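Local atomic coordinates of uncharacterized protein AF_0924 (Archaeoglobus fulgidus, PDB entry 3DT5), a protein that is of unknown function but is probably anchored in the cell membrane, the present chain being its C-terminal domain, which binds a calcium ion. Residues I19-L30 and L101-Y112. Numbering follows the deposited sequence. Where two conformers were deposited one is given.
Sequences IEDRLEKFYIPL and LWEEFLEVLKEY. With EDO (1,2-ethanediol), chain C.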
ATOM      1  N   ILE A  19     -11.703   0.117 -12.703  1.00 39.14           N
ATOM      2  CA  ILE A  19     -10.291  -0.191 -12.516  1.00 40.33           C
ATOM      3  C   ILE A  19      -9.484   1.049 -12.047  1.00 40.02           C
ATOM      4  O   ILE A  19      -8.636   0.926 -11.151  1.00 40.53           O
ATOM      5  CB  ILE A  19      -9.749  -0.924 -13.757  1.00 41.46           C
ATOM      6  CG1 ILE A  19      -8.318  -1.419 -13.561  1.00 45.07           C
ATOM      7  CG2 ILE A  19      -9.912  -0.113 -15.028  1.00 42.11           C
ATOM      8  CD1 ILE A  19      -8.217  -2.884 -14.093  1.00 47.24           C
ATOM      9  N   GLU A  20      -9.815   2.225 -12.572  1.00 39.01           N
ATOM     10  CA  GLU A  20      -9.210   3.491 -12.121  0.60 38.80           C
ATOM     11  C   GLU A  20      -9.461   3.726 -10.624  1.00 39.64           C
ATOM     12  O   GLU A  20      -8.569   4.183  -9.928  1.00 40.30           O
ATOM     13  CB  GLU A  20      -9.716   4.687 -12.952  0.60 38.47           C
ATOM     14  CG  GLU A  20      -9.096   4.807 -14.380  0.60 37.60           C
ATOM     15  CD  GLU A  20      -9.853   5.776 -15.337  0.60 37.09           C
ATOM     16  OE1 GLU A  20     -10.738   6.527 -14.875  0.60 34.23           O
ATOM     17  OE2 GLU A  20      -9.561   5.785 -16.567  0.60 33.27           O
ATOM     18  N   ASP A  21     -10.670   3.408 -10.130  1.00 39.76           N
ATOM     19  CA  ASP A  21     -11.005   3.568  -8.697  1.00 40.53           C
ATOM     20  C   ASP A  21     -10.132   2.653  -7.813  1.00 41.49           C
ATOM     21  O   ASP A  21      -9.724   3.068  -6.739  1.00 42.31           O
ATOM     22  CB  ASP A  21     -12.473   3.280  -8.372  1.00 40.15           C
ATOM     23  CG  ASP A  21     -13.423   4.348  -8.892  1.00 41.80           C
ATOM     24  OD1 ASP A  21     -12.957   5.438  -9.282  1.00 42.87           O
ATOM     25  OD2 ASP A  21     -14.644   4.089  -8.911  1.00 43.99           O
ATOM     26  N   ARG A  22      -9.878   1.424  -8.255  1.00 40.52           N
ATOM     27  CA  ARG A  22      -9.003   0.543  -7.498  1.00 41.59           C
ATOM     28  C   ARG A  22      -7.599   1.188  -7.387  1.00 41.85           C
ATOM     29  O   ARG A  22      -7.027   1.237  -6.283  1.00 42.51           O
ATOM     30  CB  ARG A  22      -8.927  -0.860  -8.129  1.00 38.29           C
ATOM     31  CG  ARG A  22     -10.256  -1.615  -8.204  1.00 40.97           C
ATOM     32  CD  ARG A  22      -9.952  -3.039  -8.772  1.00 41.78           C
ATOM     33  NE  ARG A  22      -9.340  -3.883  -7.744  1.00 40.16           N
ATOM     34  CZ  ARG A  22      -8.630  -4.994  -7.968  1.00 40.71           C
ATOM     35  NH1 ARG A  22      -8.486  -5.509  -9.191  1.00 39.72           N
ATOM     36  NH2 ARG A  22      -8.117  -5.644  -6.937  1.00 39.54           N
ATOM     37  N   LEU A  23      -7.019   1.609  -8.511  1.00 41.38           N
ATOM     38  CA  LEU A  23      -5.704   2.253  -8.510  1.00 41.41           C
ATOM     39  C   LEU A  23      -5.685   3.517  -7.662  1.00 41.11           C
ATOM     40  O   LEU A  23      -4.780   3.722  -6.831  1.00 40.78           O
ATOM     41  CB  LEU A  23      -5.236   2.588  -9.931  1.00 40.95           C
ATOM     42  CG  LEU A  23      -5.042   1.350 -10.823  1.00 43.73           C
ATOM     43  CD1 LEU A  23      -4.820   1.805 -12.281  1.00 42.15           C
ATOM     44  CD2 LEU A  23      -3.849   0.491 -10.342  1.00 40.28           C
ATOM     45  N   GLU A  24      -6.673   4.388  -7.866  1.00 40.60           N
ATOM     46  CA  GLU A  24      -6.624   5.700  -7.249  1.00 41.21           C
ATOM     47  C   GLU A  24      -7.049   5.685  -5.791  1.00 40.10           C
ATOM     48  O   GLU A  24      -6.613   6.531  -5.033  1.00 39.52           O
ATOM     49  CB  GLU A  24      -7.474   6.714  -7.998  1.00 40.71           C
ATOM     50  CG  GLU A  24      -6.910   7.081  -9.377  1.00 44.57           C
ATOM     51  CD  GLU A  24      -7.861   7.985 -10.175  1.00 46.85           C
ATOM     52  OE1 GLU A  24      -8.905   8.441  -9.620  1.00 54.26           O
ATOM     53  OE2 GLU A  24      -7.550   8.267 -11.362  1.00 54.86           O
ATOM     54  N   LYS A  25      -7.921   4.770  -5.400  1.00 37.59           N
ATOM     55  CA  LYS A  25      -8.476   4.854  -4.036  1.00 38.48           C
ATOM     56  C   LYS A  25      -7.793   3.824  -3.126  1.00 37.48           C
ATOM     57  O   LYS A  25      -7.946   3.882  -1.914  1.00 37.98           O
ATOM     58  CB  LYS A  25     -10.011   4.656  -4.011  1.00 37.08           C
ATOM     59  CG  LYS A  25     -10.814   5.784  -4.757  1.00 39.07           C
ATOM     60  CD  LYS A  25     -12.295   5.421  -4.742  1.00 41.05           C
ATOM     61  CE  LYS A  25     -13.116   6.469  -5.419  1.00 44.84           C
ATOM     62  NZ  LYS A  25     -14.429   6.634  -4.701  1.00 52.40           N
ATOM     63  N   PHE A  26      -7.094   2.865  -3.711  1.00 36.63           N
ATOM     64  CA  PHE A  26      -6.503   1.804  -2.902  1.00 36.56           C
ATOM     65  C   PHE A  26      -5.005   1.651  -3.167  1.00 36.49           C
ATOM     66  O   PHE A  26      -4.209   1.968  -2.295  1.00 36.04           O
ATOM     67  CB  PHE A  26      -7.241   0.446  -3.094  1.00 34.56           C
ATOM     68  CG  PHE A  26      -6.680  -0.636  -2.185  1.00 35.23           C
ATOM     69  CD1 PHE A  26      -7.161  -0.795  -0.877  1.00 34.93           C
ATOM     70  CD2 PHE A  26      -5.625  -1.412  -2.615  1.00 35.33           C
ATOM     71  CE1 PHE A  26      -6.624  -1.752   0.006  1.00 34.41           C
ATOM     72  CE2 PHE A  26      -5.047  -2.392  -1.743  1.00 34.59           C
ATOM     73  CZ  PHE A  26      -5.548  -2.540  -0.440  1.00 35.77           C
ATOM     74  N   TYR A  27      -4.631   1.215  -4.373  1.00 34.98           N
ATOM     75  CA  TYR A  27      -3.229   0.833  -4.610  1.00 36.35           C
ATOM     76  C   TYR A  27      -2.276   2.022  -4.467  1.00 36.72           C
ATOM     77  O   TYR A  27      -1.309   1.959  -3.733  1.00 35.35           O
ATOM     78  CB  TYR A  27      -3.065   0.185  -5.984  1.00 35.89           C
ATOM     79  CG  TYR A  27      -3.682  -1.191  -5.982  1.00 36.02           C
ATOM     80  CD1 TYR A  27      -3.030  -2.261  -5.341  1.00 36.21           C
ATOM     81  CD2 TYR A  27      -4.962  -1.394  -6.483  1.00 35.54           C
ATOM     82  CE1 TYR A  27      -3.649  -3.535  -5.261  1.00 33.59           C
ATOM     83  CE2 TYR A  27      -5.589  -2.653  -6.410  1.00 35.52           C
ATOM     84  CZ  TYR A  27      -4.910  -3.714  -5.805  1.00 35.68           C
ATOM     85  OH  TYR A  27      -5.477  -4.952  -5.703  1.00 35.87           O
ATOM     86  N   ILE A  28      -2.555   3.094  -5.195  1.00 36.72           N
ATOM     87  CA  ILE A  28      -1.651   4.251  -5.177  1.00 37.30           C
ATOM     88  C   ILE A  28      -1.534   4.894  -3.776  1.00 37.66           C
ATOM     89  O   ILE A  28      -0.420   5.101  -3.297  1.00 38.22           O
ATOM     90  CB  ILE A  28      -2.013   5.267  -6.284  1.00 37.18           C
ATOM     91  CG1 ILE A  28      -1.782   4.604  -7.656  1.00 40.45           C
ATOM     92  CG2 ILE A  28      -1.180   6.624  -6.121  1.00 38.17           C
ATOM     93  CD1 ILE A  28      -2.396   5.326  -8.835  1.00 45.02           C
ATOM     94  N   PRO A  29      -2.673   5.211  -3.103  1.00 37.46           N
ATOM     95  CA  PRO A  29      -2.465   5.785  -1.765  1.00 37.87           C
ATOM     96  C   PRO A  29      -1.744   4.868  -0.793  1.00 37.25           C
ATOM     97  O   PRO A  29      -0.946   5.352  -0.006  1.00 36.03           O
ATOM     98  CB  PRO A  29      -3.880   6.122  -1.253  1.00 38.03           C
ATOM     99  CG  PRO A  29      -4.808   5.684  -2.289  1.00 39.01           C
ATOM    100  CD  PRO A  29      -4.085   5.189  -3.504  1.00 37.05           C
ATOM    101  N   LEU A  30      -2.018   3.555  -0.815  1.00 37.60           N
ATOM    102  CA  LEU A  30      -1.376   2.685   0.190  1.00 37.02           C
ATOM    103  C   LEU A  30       0.127   2.537  -0.134  1.00 36.71           C
ATOM    104  O   LEU A  30       0.995   2.561   0.790  1.00 36.86           O
ATOM    105  CB  LEU A  30      -2.030   1.283   0.168  1.00 37.67           C
ATOM    106  CG  LEU A  30      -1.580   0.357   1.323  1.00 37.54           C
ATOM    107  CD1 LEU A  30      -1.867   1.026   2.707  1.00 39.05           C
ATOM    108  CD2 LEU A  30      -2.362  -0.969   1.203  1.00 38.48           C
ATOM    109  N   LEU A 101       1.100  -6.344  -2.260  1.00 36.60           N
ATOM    110  CA  LEU A 101       0.462  -5.134  -2.777  1.00 37.02           C
ATOM    111  C   LEU A 101       1.114  -4.638  -4.089  1.00 38.85           C
ATOM    112  O   LEU A 101       0.435  -4.273  -5.073  1.00 39.32           O
ATOM    113  CB  LEU A 101       0.581  -4.043  -1.704  1.00 36.95           C
ATOM    114  CG  LEU A 101       0.187  -2.580  -2.052  1.00 37.47           C
ATOM    115  CD1 LEU A 101      -1.304  -2.493  -2.207  1.00 37.25           C
ATOM    116  CD2 LEU A 101       0.669  -1.643  -0.888  1.00 36.42           C
ATOM    117  N   TRP A 102       2.449  -4.621  -4.102  1.00 39.59           N
ATOM    118  CA  TRP A 102       3.178  -4.171  -5.279  1.00 40.36           C
ATOM    119  C   TRP A 102       2.906  -5.130  -6.457  1.00 39.92           C
ATOM    120  O   TRP A 102       2.592  -4.704  -7.571  1.00 39.63           O
ATOM    121  CB  TRP A 102       4.686  -4.087  -4.999  1.00 40.47           C
ATOM    122  CG  TRP A 102       5.404  -3.565  -6.231  1.00 41.19           C
ATOM    123  CD1 TRP A 102       6.159  -4.292  -7.153  1.00 42.33           C
ATOM    124  CD2 TRP A 102       5.349  -2.226  -6.723  1.00 40.74           C
ATOM    125  NE1 TRP A 102       6.599  -3.440  -8.157  1.00 41.19           N
ATOM    126  CE2 TRP A 102       6.124  -2.177  -7.916  1.00 42.55           C
ATOM    127  CE3 TRP A 102       4.771  -1.037  -6.242  1.00 40.88           C
ATOM    128  CZ2 TRP A 102       6.292  -0.996  -8.650  1.00 40.52           C
ATOM    129  CZ3 TRP A 102       4.944   0.142  -6.988  1.00 42.23           C
ATOM    130  CH2 TRP A 102       5.701   0.145  -8.167  1.00 42.88           C
ATOM    131  N   GLU A 103       3.014  -6.436  -6.245  1.00 41.11           N
ATOM    132  CA  GLU A 103       2.697  -7.380  -7.337  0.60 41.24           C
ATOM    133  C   GLU A 103       1.266  -7.179  -7.873  1.00 41.15           C
ATOM    134  O   GLU A 103       1.032  -7.161  -9.108  1.00 41.66           O
ATOM    135  CB  GLU A 103       2.949  -8.827  -6.908  0.60 42.10           C
ATOM    136  CG  GLU A 103       4.436  -9.140  -6.576  0.60 44.76           C
ATOM    137  CD  GLU A 103       5.447  -8.726  -7.670  0.60 50.64           C
ATOM    138  OE1 GLU A 103       6.491  -8.082  -7.354  0.60 50.03           O
ATOM    139  OE2 GLU A 103       5.212  -9.057  -8.854  0.60 53.98           O
ATOM    140  N   GLU A 104       0.295  -7.047  -6.975  1.00 39.85           N
ATOM    141  CA  GLU A 104      -1.106  -6.809  -7.432  1.00 39.90           C
ATOM    142  C   GLU A 104      -1.221  -5.517  -8.214  1.00 39.48           C
ATOM    143  O   GLU A 104      -1.891  -5.461  -9.219  1.00 41.28           O
ATOM    144  CB  GLU A 104      -2.122  -6.701  -6.291  1.00 39.41           C
ATOM    145  CG  GLU A 104      -2.466  -8.016  -5.675  1.00 40.47           C
ATOM    146  CD  GLU A 104      -3.778  -8.014  -4.936  1.00 41.23           C
ATOM    147  OE1 GLU A 104      -4.186  -9.152  -4.633  1.00 40.85           O
ATOM    148  OE2 GLU A 104      -4.402  -6.957  -4.585  1.00 42.49           O
ATOM    149  N   PHE A 105      -0.611  -4.471  -7.689  1.00 39.53           N
ATOM    150  CA  PHE A 105      -0.613  -3.165  -8.337  1.00 39.90           C
ATOM    151  C   PHE A 105      -0.126  -3.272  -9.777  1.00 39.71           C
ATOM    152  O   PHE A 105      -0.756  -2.741 -10.664  1.00 39.06           O
ATOM    153  CB  PHE A 105       0.238  -2.175  -7.522  1.00 39.80           C
ATOM    154  CG  PHE A 105       0.506  -0.849  -8.222  1.00 39.91           C
ATOM    155  CD1 PHE A 105      -0.540   0.003  -8.578  1.00 40.24           C
ATOM    156  CD2 PHE A 105       1.818  -0.468  -8.514  1.00 43.06           C
ATOM    157  CE1 PHE A 105      -0.292   1.258  -9.209  1.00 40.54           C
ATOM    158  CE2 PHE A 105       2.088   0.788  -9.174  1.00 39.44           C
ATOM    159  CZ  PHE A 105       1.024   1.646  -9.489  1.00 41.64           C
ATOM    160  N   LEU A 106       1.008  -3.908 -10.009  1.00 40.10           N
ATOM    161  CA  LEU A 106       1.518  -3.999 -11.380  1.00 40.75           C
ATOM    162  C   LEU A 106       0.546  -4.770 -12.266  1.00 40.50           C
ATOM    163  O   LEU A 106       0.415  -4.470 -13.454  1.00 40.75           O
ATOM    164  CB  LEU A 106       2.841  -4.741 -11.417  1.00 41.51           C
ATOM    165  CG  LEU A 106       4.029  -4.047 -10.747  1.00 43.64           C
ATOM    166  CD1 LEU A 106       5.217  -5.030 -10.718  1.00 46.22           C
ATOM    167  CD2 LEU A 106       4.366  -2.716 -11.401  1.00 41.90           C
ATOM    168  N   GLU A 107      -0.127  -5.782 -11.709  1.00 40.26           N
ATOM    169  CA  GLU A 107      -1.094  -6.527 -12.525  1.00 40.58           C
ATOM    170  C   GLU A 107      -2.306  -5.634 -12.828  1.00 39.93           C
ATOM    171  O   GLU A 107      -2.807  -5.609 -13.938  1.00 41.53           O
ATOM    172  CB  GLU A 107      -1.537  -7.830 -11.831  1.00 41.12           C
ATOM    173  CG  GLU A 107      -2.700  -8.478 -12.629  1.00 43.38           C
ATOM    174  CD  GLU A 107      -2.914  -9.943 -12.300  1.00 45.14           C
ATOM    175  OE1 GLU A 107      -4.019 -10.452 -12.606  1.00 45.66           O
ATOM    176  OE2 GLU A 107      -1.988 -10.583 -11.747  1.00 44.19           O
ATOM    177  N   VAL A 108      -2.788  -4.881 -11.850  1.00 39.79           N
ATOM    178  CA  VAL A 108      -3.946  -4.001 -12.105  1.00 40.58           C
ATOM    179  C   VAL A 108      -3.554  -2.929 -13.127  1.00 41.54           C
ATOM    180  O   VAL A 108      -4.339  -2.589 -14.039  1.00 42.63           O
ATOM    181  CB  VAL A 108      -4.520  -3.372 -10.779  1.00 40.13           C
ATOM    182  CG1 VAL A 108      -5.690  -2.401 -11.090  1.00 41.57           C
ATOM    183  CG2 VAL A 108      -5.041  -4.486  -9.857  1.00 40.83           C
ATOM    184  N   LEU A 109      -2.342  -2.399 -13.016  1.00 42.45           N
ATOM    185  CA  LEU A 109      -1.865  -1.460 -14.061  1.00 44.64           C
ATOM    186  C   LEU A 109      -1.910  -2.126 -15.467  1.00 45.49           C
ATOM    187  O   LEU A 109      -2.401  -1.510 -16.425  1.00 46.77           O
ATOM    188  CB  LEU A 109      -0.426  -1.037 -13.788  1.00 44.15           C
ATOM    189  CG  LEU A 109      -0.194   0.202 -12.976  1.00 45.69           C
ATOM    190  CD1 LEU A 109       1.294   0.506 -13.067  1.00 47.61           C
ATOM    191  CD2 LEU A 109      -1.046   1.349 -13.573  1.00 46.38           C
ATOM    192  N   LYS A 110      -1.371  -3.354 -15.576  1.00 47.08           N
ATOM    193  CA  LYS A 110      -1.376  -4.118 -16.871  1.00 48.45           C
ATOM    194  C   LYS A 110      -2.806  -4.293 -17.387  1.00 47.49           C
ATOM    195  O   LYS A 110      -3.080  -4.088 -18.570  1.00 46.62           O
ATOM    196  CB  LYS A 110      -0.693  -5.494 -16.787  1.00 48.55           C
ATOM    197  CG  LYS A 110       0.794  -5.506 -16.368  1.00 52.26           C
ATOM    198  CD  LYS A 110       1.475  -6.926 -16.504  1.00 52.72           C
ATOM    199  CE  LYS A 110       2.355  -7.340 -15.245  1.00 57.46           C
ATOM    200  NZ  LYS A 110       1.655  -8.302 -14.180  1.00 55.14           N
ATOM    201  N   GLU A 111      -3.717  -4.648 -16.480  1.00 46.04           N
ATOM    202  CA  GLU A 111      -5.132  -4.801 -16.816  1.00 45.94           C
ATOM    203  C   GLU A 111      -5.776  -3.490 -17.294  1.00 47.35           C
ATOM    204  O   GLU A 111      -6.620  -3.485 -18.219  1.00 47.42           O
ATOM    205  CB  GLU A 111      -5.869  -5.383 -15.607  1.00 45.00           C
ATOM    206  CG  GLU A 111      -5.352  -6.801 -15.311  1.00 43.46           C
ATOM    207  CD  GLU A 111      -6.011  -7.438 -14.095  1.00 43.29           C
ATOM    208  OE1 GLU A 111      -6.283  -6.715 -13.097  1.00 43.10           O
ATOM    209  OE2 GLU A 111      -6.211  -8.656 -14.120  1.00 42.95           O
ATOM    210  N   TYR A 112      -5.387  -2.388 -16.662  1.00 47.58           N
ATOM    211  CA  TYR A 112      -5.855  -1.084 -17.069  1.00 49.41           C
ATOM    212  C   TYR A 112      -5.435  -0.781 -18.519  1.00 50.57           C
ATOM    213  O   TYR A 112      -6.254  -0.317 -19.325  1.00 50.51           O
ATOM    214  CB  TYR A 112      -5.296   0.007 -16.131  1.00 51.40           C
ATOM    215  CG  TYR A 112      -5.763   1.370 -16.612  1.00 53.20           C
ATOM    216  CD1 TYR A 112      -7.046   1.818 -16.310  1.00 52.62           C
ATOM    217  CD2 TYR A 112      -4.959   2.155 -17.443  1.00 56.43           C
ATOM    218  CE1 TYR A 112      -7.516   3.036 -16.771  1.00 54.30           C
ATOM    219  CE2 TYR A 112      -5.419   3.397 -17.924  1.00 56.42           C
ATOM    220  CZ  TYR A 112      -6.709   3.811 -17.574  1.00 55.68           C
ATOM    221  OH  TYR A 112      -7.214   5.014 -18.021  1.00 57.91           O
TER
HETATM  222  C1  EDO C 302      -4.827  -7.801  -9.548  1.00 37.15           C
HETATM  223  O1  EDO C 302      -4.641  -9.205  -9.719  1.00 37.46           O
HETATM  224  C2  EDO C 302      -5.441  -7.602  -8.154  1.00 33.96           C
HETATM  225  O2  EDO C 302      -6.817  -7.844  -8.272  1.00 33.73           O
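Leu23, Tyr27 and Val108 interlock as knobs into holes where helix 16-35 packs against the long helix 88-116, a roughly antiparallel pair whose segment axes run at 146° and approach to 10.2 Å. Leu23 enters among Phe105, Val108, Leu109 and Tyr112, its CD2 lying 3.5 Å from Val108 CG1. Val108 answers by entering among Ile19, Arg22, Leu23 and Tyr27; its CG2 covers one face of the Arg22 guanidinium, whose edge grips O2 of an ethanediol, probably from the crystallisation liquor, through NH1 and NH2.

Tyr27 is the second knob of helix 16-35, set among Leu101, Glu104, Phe105 and Val108. With CG anti to its own carbonyl carbon (chi1 -72°), the side chain reaches across the interface: Tyr27 CB lies 3.6 Å from Phe105 CD1, and Tyr27 CD1 the same distance from Leu101 CD1. Its hydroxyl donates a short hydrogen bond of 2.5 Å from OH to Glu104 OE2, meeting the carboxylate on its anti side but 35° out of plane. Replacing this tyrosine with a phenylalanine would probably keep the apolar fit yet leave Glu104 without its hydroxyl mate, and Gly59 N without one of its two acceptors.

At the other end, in one conformer of Glu20, Tyr112 OH donates to Glu20 OE2 at 2.9 Å, again on the anti side. Ile19 CG2 meets this ring's edge at CD1 (3.7 Å), while Ile19 CD1 touches Glu111 CB.

Gly59 N bonds to both Tyr27 OH and Glu104 OE2, Leu62 N to Glu104 OE1, and Arg22 NE to Leu57 O, tying both helices to the chain around the start of helix 60-65. That helix touches Phe26 and Leu101 through Leu62, helix 43-52 packs on Phe26 and Leu30 through Ile50, and Pro123, before strand 130-131, rests on Leu109.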